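Local coordinates for carbonic anhydrase (PDB 7COI) that catalyses the reversible hydration of carbon dioxide to hydrogencarbonate and a proton, using a zinc ion in each subunit, at the zinc ion site. Numbering follows the deposited sequence.

The zinc ion site. Residues 119, 121, 144, 175-176, 178-181. With ZN (zinc ion), chain B; ACT (acetate ion), chain C.
This is the catalytic zinc of a beta-class carbonic anhydrase: two cysteines and a histidine hold the metal, and its fourth position carries an exchangeable small ligand. Here that ligand is acetate, probably from crystallisation, whose oxygen OXT lies 2.0 Å from ZN, where the zinc-bound water or hydroxide sits in the working enzyme. The protein buries nearly all of the acetate. Cys119, ending strand 114-119, and Cys178, just ahead of helix 179-185, each swing SG anti to the backbone N and reach the metal from two sides, with 126° between their sulfurs, the widest angle of a near-tetrahedral site. His175, at the end of strand 169-175, has CG tucked between its backbone N and carbonyl carbon (chi1 69°) and points NE2 at ZN, 2.1 Å away. The far ring nitrogen, ND1, hydrogen-bonds the Thr176 carbonyl O at 2.8 Å; the bond is bent, with the oxygen well out of the ring plane, so it can steady the ring only loosely alongside the zinc bond. Cys119 SG also accepts a nearly straight hydrogen bond from Asp121 N (3.5 Å), which would temper the thiolate's charge. Asp121 is the conserved aspartate that can take the fourth zinc position in closed beta-class enzymes; here it stands off the metal, as in the open, active form. Gly179 N donates to acetate OXT at 3.1 Å. Asp121 OD2 also lies 3.1 Å from OXT, a hydrogen bond only if either carboxyl group carries a proton.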
# COMPACT_ATOMS: atom_id res chain seq x y z
N CYS A 119 -0.49 15.60 11.34
CA CYS A 119 -0.19 16.03 9.97
C CYS A 119 1.32 16.33 9.86
O CYS A 119 1.92 16.81 10.84
CB CYS A 119 -1.04 17.22 9.54
SG CYS A 119 -0.80 17.53 7.82
N ASP A 121 2.38 18.79 8.23
CA ASP A 121 2.42 20.29 8.28
C ASP A 121 3.50 20.74 9.26
O ASP A 121 3.53 20.28 10.44
CB ASP A 121 1.03 20.84 8.63
CG ASP A 121 0.93 22.35 8.45
OD1 ASP A 121 1.75 23.09 9.05
OD2 ASP A 121 0.08 22.77 7.64
N ALA A 144 -2.35 15.14 6.15
CA ALA A 144 -3.70 15.35 6.73
C ALA A 144 -4.05 14.26 7.74
O ALA A 144 -5.26 14.04 7.98
CB ALA A 144 -4.73 15.38 5.63
N HIS A 175 -5.61 19.72 12.23
CA HIS A 175 -5.21 21.13 12.49
C HIS A 175 -5.98 22.03 11.54
O HIS A 175 -6.52 21.57 10.51
CB HIS A 175 -3.68 21.32 12.48
CG HIS A 175 -3.16 21.14 11.10
ND1 HIS A 175 -2.83 22.23 10.31
CD2 HIS A 175 -3.01 20.03 10.35
CE1 HIS A 175 -2.46 21.82 9.12
NE2 HIS A 175 -2.54 20.49 9.16
N THR A 176 -6.08 23.29 11.93
CA THR A 176 -6.69 24.35 11.10
C THR A 176 -5.72 24.64 9.95
O THR A 176 -4.47 24.49 10.13
CB THR A 176 -7.03 25.58 11.96
OG1 THR A 176 -5.82 26.15 12.44
CG2 THR A 176 -7.93 25.22 13.12
N CYS A 178 -5.30 23.08 7.14
CA CYS A 178 -4.68 21.82 6.62
C CYS A 178 -4.80 21.80 5.11
O CYS A 178 -5.92 21.69 4.61
CB CYS A 178 -5.31 20.58 7.24
SG CYS A 178 -4.48 19.06 6.69
N GLY A 179 -3.66 21.84 4.40
CA GLY A 179 -3.59 21.77 2.92
C GLY A 179 -4.13 20.47 2.35
O GLY A 179 -4.66 20.50 1.25
N GLY A 180 -4.03 19.34 3.06
CA GLY A 180 -4.58 18.07 2.58
C GLY A 180 -6.08 18.08 2.66
O GLY A 180 -6.76 17.68 1.71
N VAL A 181 -6.62 18.58 3.76
CA VAL A 181 -8.10 18.73 3.90
C VAL A 181 -8.58 19.69 2.80
O VAL A 181 -9.58 19.37 2.11
CB VAL A 181 -8.45 19.20 5.31
CG1 VAL A 181 -9.92 19.58 5.40
CG2 VAL A 181 -8.09 18.12 6.34
ZN ZN B . -2.30 19.29 7.41
C ACT C . -0.34 20.08 5.21
O ACT C . 0.67 20.77 5.17
OXT ACT C . -1.42 20.51 6.10
CH3 ACT C . -0.53 18.79 4.40